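Local coordinates for hypothetical protein (PDB 1QYI) that is of unknown function but has a haloacid dehalogenase-like fold and is probably a hydrolase of that superfamily, at residues N67-L72 and L81-S86; I87-I92 and L113-I118; V26-M31 and Q178-E183. All blocks are in the same frame, centred on the assembly; numbering follows the deposited sequence.

Contact 1. Residues N67-L72 and L81-S86; sequences NKLKSL and LFIVFS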
loop_
_atom_site.group_PDB
_atom_site.type_symbol
_atom_site.label_atom_id
_atom_site.label_comp_id
_atom_site.label_asym_id
_atom_site.label_seq_id
_atom_site.Cartn_x
_atom_site.Cartn_y
_atom_site.Cartn_z
ATOM N N ASN A 67 6.259 10.922 5.404
ATOM C CA ASN A 67 7.597 10.348 5.504
ATOM C C ASN A 67 8.015 10.074 6.946
ATOM O O ASN A 67 8.853 9.204 7.200
ATOM C CB ASN A 67 8.624 11.270 4.846
ATOM C CG ASN A 67 8.463 11.336 3.345
ATOM O OD1 ASN A 67 8.420 10.304 2.673
ATOM N ND2 ASN A 67 8.373 12.549 2.807
ATOM N N LYS A 68 7.438 10.819 7.888
ATOM C CA LYS A 68 7.752 10.637 9.300
ATOM C C LYS A 68 7.176 9.300 9.764
ATOM O O LYS A 68 7.825 8.563 10.502
ATOM C CB LYS A 68 7.149 11.773 10.141
ATOM C CG LYS A 68 7.968 12.184 11.379
ATOM C CD LYS A 68 8.423 10.995 12.230
ATOM C CE LYS A 68 9.113 11.441 13.528
ATOM N NZ LYS A 68 10.319 12.293 13.306
ATOM N N LEU A 69 5.957 8.994 9.323
ATOM C CA LEU A 69 5.288 7.749 9.688
ATOM C C LEU A 69 6.078 6.559 9.170
ATOM O O LEU A 69 6.049 5.480 9.762
ATOM C CB LEU A 69 3.875 7.719 9.106
ATOM C CG LEU A 69 2.948 8.878 9.493
ATOM C CD1 LEU A 69 1.682 8.802 8.656
ATOM C CD2 LEU A 69 2.619 8.819 10.972
ATOM N N LYS A 70 6.781 6.753 8.059
ATOM C CA LYS A 70 7.590 5.685 7.486
ATOM C C LYS A 70 8.792 5.428 8.390
ATOM O O LYS A 70 9.037 4.299 8.805
ATOM C CB LYS A 70 8.063 6.071 6.081
ATOM C CG LYS A 70 6.935 6.422 5.139
ATOM C CD LYS A 70 6.113 5.204 4.755
ATOM C CE LYS A 70 6.664 4.557 3.489
ATOM N NZ LYS A 70 6.512 5.464 2.306
ATOM N N SER A 71 9.532 6.481 8.707
ATOM C CA SER A 71 10.709 6.338 9.556
ATOM C C SER A 71 10.392 5.781 10.947
ATOM O O SER A 71 11.296 5.347 11.660
ATOM C CB SER A 71 11.423 7.686 9.709
ATOM O OG SER A 71 10.767 8.532 10.641
ATOM N N LEU A 72 9.118 5.795 11.337
ATOM C CA LEU A 72 8.729 5.290 12.657
ATOM C C LEU A 72 8.205 3.852 12.631
ATOM O O LEU A 72 7.937 3.253 13.678
ATOM C CB LEU A 72 7.684 6.218 13.298
ATOM C CG LEU A 72 8.149 7.659 13.574
ATOM C CD1 LEU A 72 7.033 8.463 14.239
ATOM C CD2 LEU A 72 9.383 7.631 14.458
ATOM N N LEU A 81 -3.364 6.790 7.526
ATOM C CA LEU A 81 -4.512 7.668 7.397
ATOM C C LEU A 81 -5.314 7.683 8.697
ATOM O O LEU A 81 -5.911 8.696 9.051
ATOM C CB LEU A 81 -5.388 7.220 6.227
ATOM C CG LEU A 81 -6.084 5.862 6.310
ATOM C CD1 LEU A 81 -7.372 5.985 7.121
ATOM C CD2 LEU A 81 -6.419 5.383 4.893
ATOM N N PHE A 82 -5.328 6.564 9.413
ATOM C CA PHE A 82 -6.058 6.501 10.674
ATOM C C PHE A 82 -5.444 7.430 11.720
ATOM O O PHE A 82 -6.158 8.218 12.331
ATOM C CB PHE A 82 -6.072 5.070 11.223
ATOM C CG PHE A 82 -6.707 4.944 12.590
ATOM C CD1 PHE A 82 -8.091 5.035 12.744
ATOM C CD2 PHE A 82 -5.921 4.713 13.721
ATOM C CE1 PHE A 82 -8.682 4.892 13.994
ATOM C CE2 PHE A 82 -6.501 4.568 14.981
ATOM C CZ PHE A 82 -7.890 4.656 15.118
ATOM N N ILE A 83 -4.131 7.322 11.936
ATOM C CA ILE A 83 -3.442 8.152 12.926
ATOM C C ILE A 83 -3.570 9.639 12.600
ATOM O O ILE A 83 -3.836 10.460 13.480
ATOM C CB ILE A 83 -1.918 7.763 13.058
ATOM C CG1 ILE A 83 -1.664 7.000 14.369
ATOM C CG2 ILE A 83 -1.039 9.006 13.119
ATOM C CD1 ILE A 83 -2.303 5.628 14.468
ATOM N N VAL A 84 -3.391 9.982 11.332
ATOM C CA VAL A 84 -3.493 11.369 10.886
ATOM C C VAL A 84 -4.903 11.918 11.126
ATOM O O VAL A 84 -5.075 13.070 11.519
ATOM C CB VAL A 84 -3.136 11.482 9.379
ATOM C CG1 VAL A 84 -3.546 12.841 8.834
ATOM C CG2 VAL A 84 -1.634 11.267 9.200
ATOM N N PHE A 85 -5.916 11.090 10.902
ATOM C CA PHE A 85 -7.279 11.538 11.094
ATOM C C PHE A 85 -7.659 11.617 12.568
ATOM O O PHE A 85 -8.534 12.403 12.948
ATOM C CB PHE A 85 -8.244 10.614 10.362
ATOM C CG PHE A 85 -9.677 10.917 10.649
ATOM C CD1 PHE A 85 -10.297 12.016 10.068
ATOM C CD2 PHE A 85 -10.398 10.128 11.554
ATOM C CE1 PHE A 85 -11.616 12.329 10.383
ATOM C CE2 PHE A 85 -11.718 10.433 11.878
ATOM C CZ PHE A 85 -12.334 11.536 11.293
ATOM N N SER A 86 -7.019 10.801 13.398
ATOM C CA SER A 86 -7.309 10.808 14.836
ATOM C C SER A 86 -6.787 12.089 15.498
ATOM O O SER A 86 -7.437 12.657 16.378
ATOM C CB SER A 86 -6.683 9.584 15.520
ATOM O OG SER A 86 -7.350 8.395 15.162
#
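Leu69 of helix 64-71 packs on Ile83 and Val84 of helix 77-93, a contact between consecutive helices of the largely helical region that follows the first strand of the HAD-like core. Leucine suits the place because its forked end can serve two neighbours at once. CD2 of Leu69 meets CG2 of Ile83 at 4.2 Å, and CD1 of Leu69 approaches CG2 of Val84 at the same 4.2 Å, the leucine and valine side chains crossing at about a right angle. With CG anti to the carbonyl carbon (chi1 -57°), Leu69 sends both methyls across the gap. Ile83 divides its branches differently: CG2 faces the leucine while the end of the longer arm leads away; the side chain also touches Tyr148 and Leu151 of helix 144-158. Deeper in helix 77-93, Ser86 OG folds back on its own helix, donating to Phe82 O at 3.1 Å from above the carbonyl plane, and it also lies 3.7 Å above the centre of the Phe82 ring. A small hydroxyl can thus be buried with its polarity met locally. Between the helices themselves the chemistry is methyl against methyl, which implies adhesion by dispersion and exclusion of water, with little directional control over their angle.

Contact 2. Residues I87-I92 and L113-I118; sequences IHLIDI and LKLQNI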
loop_
_atom_site.group_PDB
_atom_site.type_symbol
_atom_site.label_atom_id
_atom_site.label_comp_id
_atom_site.label_asym_id
_atom_site.label_seq_id
_atom_site.Cartn_x
_atom_site.Cartn_y
_atom_site.Cartn_z
ATOM N N ILE A 87 -5.615 12.534 15.055
ATOM C CA ILE A 87 -4.982 13.737 15.580
ATOM C C ILE A 87 -5.889 14.945 15.369
ATOM O O ILE A 87 -5.983 15.824 16.226
ATOM C CB ILE A 87 -3.614 13.970 14.891
ATOM C CG1 ILE A 87 -2.701 12.781 15.173
ATOM C CG2 ILE A 87 -2.970 15.250 15.404
ATOM C CD1 ILE A 87 -2.565 12.490 16.656
ATOM N N HIS A 88 -6.559 14.982 14.224
ATOM C CA HIS A 88 -7.464 16.078 13.932
ATOM C C HIS A 88 -8.777 15.882 14.662
ATOM O O HIS A 88 -9.419 16.851 15.054
ATOM C CB HIS A 88 -7.728 16.189 12.436
ATOM C CG HIS A 88 -6.542 16.640 11.651
ATOM N ND1 HIS A 88 -5.713 17.662 12.083
ATOM C CD2 HIS A 88 -6.038 16.231 10.469
ATOM C CE1 HIS A 88 -4.760 17.853 11.201
ATOM N NE2 HIS A 88 -4.927 16.997 10.205
ATOM N N LEU A 89 -9.178 14.628 14.846
ATOM C CA LEU A 89 -10.421 14.353 15.535
ATOM C C LEU A 89 -10.265 14.791 16.982
ATOM O O LEU A 89 -11.091 15.532 17.507
ATOM C CB LEU A 89 -10.763 12.861 15.467
ATOM C CG LEU A 89 -12.037 12.462 16.225
ATOM C CD1 LEU A 89 -13.209 13.254 15.702
ATOM C CD2 LEU A 89 -12.276 10.982 16.090
ATOM N N ILE A 90 -9.195 14.329 17.619
ATOM C CA ILE A 90 -8.907 14.675 19.008
ATOM C C ILE A 90 -8.835 16.209 19.142
ATOM O O ILE A 90 -9.259 16.775 20.146
ATOM C CB ILE A 90 -7.553 14.015 19.469
ATOM C CG1 ILE A 90 -7.731 12.510 19.594
ATOM C CG2 ILE A 90 -7.106 14.568 20.815
ATOM C CD1 ILE A 90 -6.436 11.732 19.539
ATOM N N ASP A 91 -8.315 16.865 18.107
ATOM C CA ASP A 91 -8.165 18.316 18.085
ATOM C C ASP A 91 -9.515 19.045 18.075
ATOM O O ASP A 91 -9.684 20.088 18.717
ATOM C CB ASP A 91 -7.322 18.722 16.868
ATOM C CG ASP A 91 -6.804 20.143 16.964
ATOM O OD1 ASP A 91 -6.475 20.588 18.090
ATOM O OD2 ASP A 91 -6.684 20.805 15.912
ATOM N N ILE A 92 -10.469 18.490 17.337
ATOM C CA ILE A 92 -11.808 19.052 17.232
ATOM C C ILE A 92 -12.595 18.726 18.509
ATOM O O ILE A 92 -13.426 19.520 18.956
ATOM C CB ILE A 92 -12.557 18.473 15.986
ATOM C CG1 ILE A 92 -11.775 18.800 14.720
ATOM C CG2 ILE A 92 -13.959 19.059 15.877
ATOM C CD1 ILE A 92 -12.354 18.195 13.468
ATOM N N LEU A 113 -21.949 7.587 12.693
ATOM C CA LEU A 113 -23.087 8.474 12.898
ATOM C C LEU A 113 -22.822 9.462 14.029
ATOM O O LEU A 113 -23.375 10.557 14.036
ATOM C CB LEU A 113 -24.343 7.655 13.203
ATOM C CG LEU A 113 -24.764 6.652 12.117
ATOM C CD1 LEU A 113 -25.850 5.755 12.669
ATOM C CD2 LEU A 113 -25.251 7.382 10.860
ATOM N N LYS A 114 -21.980 9.078 14.985
ATOM C CA LYS A 114 -21.658 9.963 16.095
ATOM C C LYS A 114 -20.763 11.107 15.623
ATOM O O LYS A 114 -20.683 12.160 16.267
ATOM C CB LYS A 114 -20.975 9.194 17.230
ATOM C CG LYS A 114 -21.906 8.195 17.923
ATOM C CD LYS A 114 -21.334 7.654 19.229
ATOM C CE LYS A 114 -20.024 6.904 19.030
ATOM N NZ LYS A 114 -19.497 6.408 20.341
ATOM N N LEU A 115 -20.094 10.909 14.493
ATOM C CA LEU A 115 -19.231 11.953 13.954
ATOM C C LEU A 115 -20.117 13.084 13.434
ATOM O O LEU A 115 -19.756 14.260 13.509
ATOM C CB LEU A 115 -18.353 11.402 12.819
ATOM C CG LEU A 115 -17.129 10.544 13.198
ATOM C CD1 LEU A 115 -16.525 9.912 11.950
ATOM C CD2 LEU A 115 -16.088 11.404 13.909
ATOM N N GLN A 116 -21.295 12.722 12.934
ATOM C CA GLN A 116 -22.237 13.698 12.390
ATOM C C GLN A 116 -22.871 14.644 13.417
ATOM O O GLN A 116 -23.645 15.535 13.054
ATOM C CB GLN A 116 -23.342 12.957 11.652
ATOM C CG GLN A 116 -22.808 11.965 10.644
ATOM C CD GLN A 116 -23.888 11.060 10.094
ATOM O OE1 GLN A 116 -23.642 10.252 9.200
ATOM N NE2 GLN A 116 -25.090 11.184 10.635
ATOM N N ASN A 117 -22.529 14.463 14.687
ATOM C CA ASN A 117 -23.094 15.287 15.741
ATOM C C ASN A 117 -22.053 16.085 16.514
ATOM O O ASN A 117 -22.222 16.350 17.706
ATOM C CB ASN A 117 -23.875 14.405 16.720
ATOM C CG ASN A 117 -24.962 13.605 16.037
ATOM O OD1 ASN A 117 -25.686 14.126 15.181
ATOM N ND2 ASN A 117 -25.099 12.344 16.415
ATOM N N ILE A 118 -20.983 16.488 15.846
ATOM C CA ILE A 118 -19.931 17.229 16.521
ATOM C C ILE A 118 -19.834 18.671 16.039
ATOM O O ILE A 118 -19.675 19.589 16.841
ATOM C CB ILE A 118 -18.567 16.526 16.315
ATOM C CG1 ILE A 118 -18.562 15.178 17.031
ATOM C CG2 ILE A 118 -17.453 17.394 16.833
ATOM C CD1 ILE A 118 -17.353 14.338 16.722
#
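Leu89 CD1 faces two apolar neighbours, 3.9 Å from Leu115 CD2 and, more loosely, 4.4 Å from Ile118 CD1. Three residues further along its helix, Ile92 turns its CG2 branch to CG2 of Ile118 at 4.0 Å. Leu89 and Leu115 cross at about a right angle, as do Ile92 and Ile118, so the side chains meet methyl on methyl instead of lying along one another. The reach of Leu89 comes from its first torsion: CG is anti to the backbone N (chi1 177°), which carries the isobutyl end nearer the other segment than the direction of CB alone would suggest. Beta-branched isoleucine fits at 92 and 118 because its short CG2 arm makes this contact close to the backbone, and at Ile118 the longer arm remains to reach Leu89.

The contact joins helix 77-93 to the end of helix 111-115, within a helical region that, lying between the first two strands of the HAD-like core in sequence, is consistent with a C1-type cap. Helix 111-115 runs out into a type I beta turn from Leu115 to Ile118, closed by a weak bond from Ile118 N to Leu115 O at 3.5 Å. That turn brings Leu115 and Ile118 to bear on the same helix. Phe104 of helix 98-106 touches Leu89, Leu115 and Ile118, so an aromatic side chain joins the aliphatic cluster. Its position is tied to the segment by Lys114, whose NZ is hydrogen-bonded to the carbonyl oxygens of Phe104 and Gln107, a way for a buried lysine to satisfy its ammonium group. Elsewhere on helix 77-93, Ile90 packs on Leu151, Phe154 and Ala155 of helix 144-158.

Contact 3. Residues V26-M31 and Q178-E183; sequences VYELLM and QEVYQE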
loop_
_atom_site.group_PDB
_atom_site.type_symbol
_atom_site.label_atom_id
_atom_site.label_comp_id
_atom_site.label_asym_id
_atom_site.label_seq_id
_atom_site.Cartn_x
_atom_site.Cartn_y
_atom_site.Cartn_z
ATOM N N VAL A 26 -8.658 10.767 4.686
ATOM C CA VAL A 26 -8.654 11.692 5.809
ATOM C C VAL A 26 -9.513 12.913 5.478
ATOM O O VAL A 26 -10.351 13.344 6.277
ATOM C CB VAL A 26 -7.209 12.138 6.115
ATOM C CG1 VAL A 26 -7.166 12.970 7.384
ATOM C CG2 VAL A 26 -6.317 10.919 6.245
ATOM N N TYR A 27 -9.323 13.451 4.280
ATOM C CA TYR A 27 -10.075 14.625 3.845
ATOM C C TYR A 27 -11.596 14.365 3.756
ATOM O O TYR A 27 -12.399 15.183 4.197
ATOM C CB TYR A 27 -9.505 15.119 2.501
ATOM C CG TYR A 27 -9.826 16.560 2.151
ATOM C CD1 TYR A 27 -9.453 17.620 2.992
ATOM C CD2 TYR A 27 -10.502 16.866 0.972
ATOM C CE1 TYR A 27 -9.757 18.950 2.658
ATOM C CE2 TYR A 27 -10.808 18.177 0.627
ATOM C CZ TYR A 27 -10.443 19.213 1.464
ATOM O OH TYR A 27 -10.801 20.497 1.113
ATOM N N GLU A 28 -12.003 13.231 3.202
ATOM C CA GLU A 28 -13.427 12.947 3.108
ATOM C C GLU A 28 -14.049 12.742 4.478
ATOM O O GLU A 28 -15.220 13.049 4.699
ATOM C CB GLU A 28 -13.682 11.697 2.295
ATOM C CG GLU A 28 -15.128 11.550 1.887
ATOM C CD GLU A 28 -15.453 10.150 1.446
ATOM O OE1 GLU A 28 -14.528 9.447 0.955
ATOM O OE2 GLU A 28 -16.639 9.763 1.581
ATOM N N LEU A 29 -13.267 12.191 5.391
ATOM C CA LEU A 29 -13.731 11.952 6.749
ATOM C C LEU A 29 -13.793 13.277 7.511
ATOM O O LEU A 29 -14.315 13.349 8.628
ATOM C CB LEU A 29 -12.771 10.992 7.456
ATOM C CG LEU A 29 -13.245 9.594 7.857
ATOM C CD1 LEU A 29 -14.278 9.056 6.877
ATOM C CD2 LEU A 29 -12.022 8.678 7.906
ATOM N N LEU A 30 -13.287 14.339 6.895
ATOM C CA LEU A 30 -13.262 15.632 7.568
ATOM C C LEU A 30 -14.265 16.663 7.074
ATOM O O LEU A 30 -14.863 17.371 7.885
ATOM C CB LEU A 30 -11.849 16.201 7.477
ATOM C CG LEU A 30 -11.085 16.586 8.734
ATOM C CD1 LEU A 30 -11.309 15.654 9.904
ATOM C CD2 LEU A 30 -9.642 16.576 8.327
HETATM N N MSE A 31 -14.454 16.729 5.757
HETATM C CA MSE A 31 -15.355 17.701 5.139
HETATM C C MSE A 31 -16.722 17.161 4.750
HETATM O O MSE A 31 -17.690 17.918 4.721
HETATM C CB MSE A 31 -14.714 18.304 3.879
HETATM C CG MSE A 31 -13.281 18.781 4.055
HETATM SE SE MSE A 31 -13.065 20.045 5.518
HETATM C CE MSE A 31 -12.529 21.583 4.437
ATOM N N GLN A 178 -10.805 2.587 7.252
ATOM C CA GLN A 178 -10.263 1.623 6.330
ATOM C C GLN A 178 -11.269 1.271 5.241
ATOM O O GLN A 178 -10.880 1.003 4.104
ATOM C CB GLN A 178 -9.785 0.387 7.093
ATOM C CG GLN A 178 -9.010 -0.586 6.250
ATOM C CD GLN A 178 -9.859 -1.761 5.821
ATOM O OE1 GLN A 178 -11.075 -1.638 5.658
ATOM N NE2 GLN A 178 -9.220 -2.911 5.624
ATOM N N GLU A 179 -12.563 1.307 5.563
ATOM C CA GLU A 179 -13.581 0.995 4.551
ATOM C C GLU A 179 -13.679 2.134 3.547
ATOM O O GLU A 179 -13.896 1.910 2.353
ATOM C CB GLU A 179 -14.958 0.747 5.190
ATOM C CG GLU A 179 -14.973 -0.433 6.137
ATOM C CD GLU A 179 -16.361 -0.822 6.606
ATOM O OE1 GLU A 179 -17.260 0.042 6.685
ATOM O OE2 GLU A 179 -16.556 -2.007 6.926
ATOM N N VAL A 180 -13.497 3.354 4.041
ATOM C CA VAL A 180 -13.571 4.536 3.194
ATOM C C VAL A 180 -12.433 4.514 2.193
ATOM O O VAL A 180 -12.602 4.901 1.038
ATOM C CB VAL A 180 -13.462 5.838 4.015
ATOM C CG1 VAL A 180 -13.623 7.035 3.099
ATOM C CG2 VAL A 180 -14.512 5.857 5.115
ATOM N N TYR A 181 -11.270 4.063 2.641
ATOM C CA TYR A 181 -10.106 4.005 1.762
ATOM C C TYR A 181 -10.280 2.944 0.666
ATOM O O TYR A 181 -9.980 3.177 -0.518
ATOM C CB TYR A 181 -8.852 3.713 2.591
ATOM C CG TYR A 181 -7.615 3.434 1.772
ATOM C CD1 TYR A 181 -7.416 2.182 1.181
ATOM C CD2 TYR A 181 -6.625 4.408 1.607
ATOM C CE1 TYR A 181 -6.271 1.902 0.459
ATOM C CE2 TYR A 181 -5.475 4.137 0.884
ATOM C CZ TYR A 181 -5.306 2.883 0.314
ATOM O OH TYR A 181 -4.173 2.599 -0.404
ATOM N N GLN A 182 -10.784 1.783 1.078
ATOM C CA GLN A 182 -10.988 0.674 0.161
ATOM C C GLN A 182 -11.985 1.016 -0.943
ATOM O O GLN A 182 -11.796 0.627 -2.099
ATOM C CB GLN A 182 -11.424 -0.578 0.941
ATOM C CG GLN A 182 -10.312 -1.163 1.813
ATOM C CD GLN A 182 -9.158 -1.735 0.999
ATOM O OE1 GLN A 182 -9.227 -2.870 0.531
ATOM N NE2 GLN A 182 -8.099 -0.943 0.809
ATOM N N GLU A 183 -13.041 1.750 -0.604
ATOM C CA GLU A 183 -14.014 2.117 -1.622
ATOM C C GLU A 183 -13.364 3.130 -2.558
ATOM O O GLU A 183 -13.545 3.083 -3.774
ATOM C CB GLU A 183 -15.282 2.700 -1.000
ATOM C CG GLU A 183 -16.517 2.115 -1.635
ATOM C CD GLU A 183 -17.808 2.749 -1.162
ATOM O OE1 GLU A 183 -18.064 2.746 0.061
ATOM O OE2 GLU A 183 -18.569 3.240 -2.022
#
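The carboxylate of Glu28 is the flat group that meets the other helix: Val180 CG1 lies well off its plane, 3.4 Å from Glu28 OE1 and 4.0 Å from Glu28 CD. On the far side of helix 16-31, one face of the Tyr27 ring carries CG of Met31, a selenomethionine, 3.8 Å above the plane and displaced toward the rim. The Tyr181 ring, which does not touch the 26-31 segment, meets Trp78 of helix 77-93 edge-to-face.

Val180 splits its two methyls between neighbouring residues of helix 16-31. While CG1 takes the glutamate, CG2 of Val180 packs against CD1 of Leu29 at 3.7 Å. A compact, branched side chain suits this position, where the helices come close, with Leu29 and Val180 CA atoms 8.2 Å apart. Glu28 has CG anti to the backbone N (chi1 -166°) and an extended chain beyond it, which carries the acid out to the valine, where OE1 also forms a salt bridge with Lys204 NZ. Through Val180, helix 172-195 is packed on helix 16-31 in the helical region between the first two core strands, where an HAD cap of the C1 type would lie.

Leu29 against Val180 is purely apolar, whereas Glu28 sets a charged oxygen against a methyl that cannot satisfy it; its charge is probably balanced by Lys204, while the nearby methyl would favour keeping that ion pair shielded from water.

From the N terminus the chain leaves strand 3-6, enters helix 16-31 and there lays down the first half of contact 3, which closes only at helix 172-195, some 150 residues later. Inside that long loop contacts 1 and 2 follow in series: 67-72 closes early on 81-86, and the very next residues of helix 77-93 open contact 2, which closes at 113-118. None of the loops cross. Helix 77-93 is therefore shared, its earlier turns facing helix 64-71 and its later ones helix 111-115. It also lies against contact 3, with Phe85 packing on Leu29 and Leu30, and Leu81 on Tyr181, so all three contacts knit one helical region together before strand 233-237.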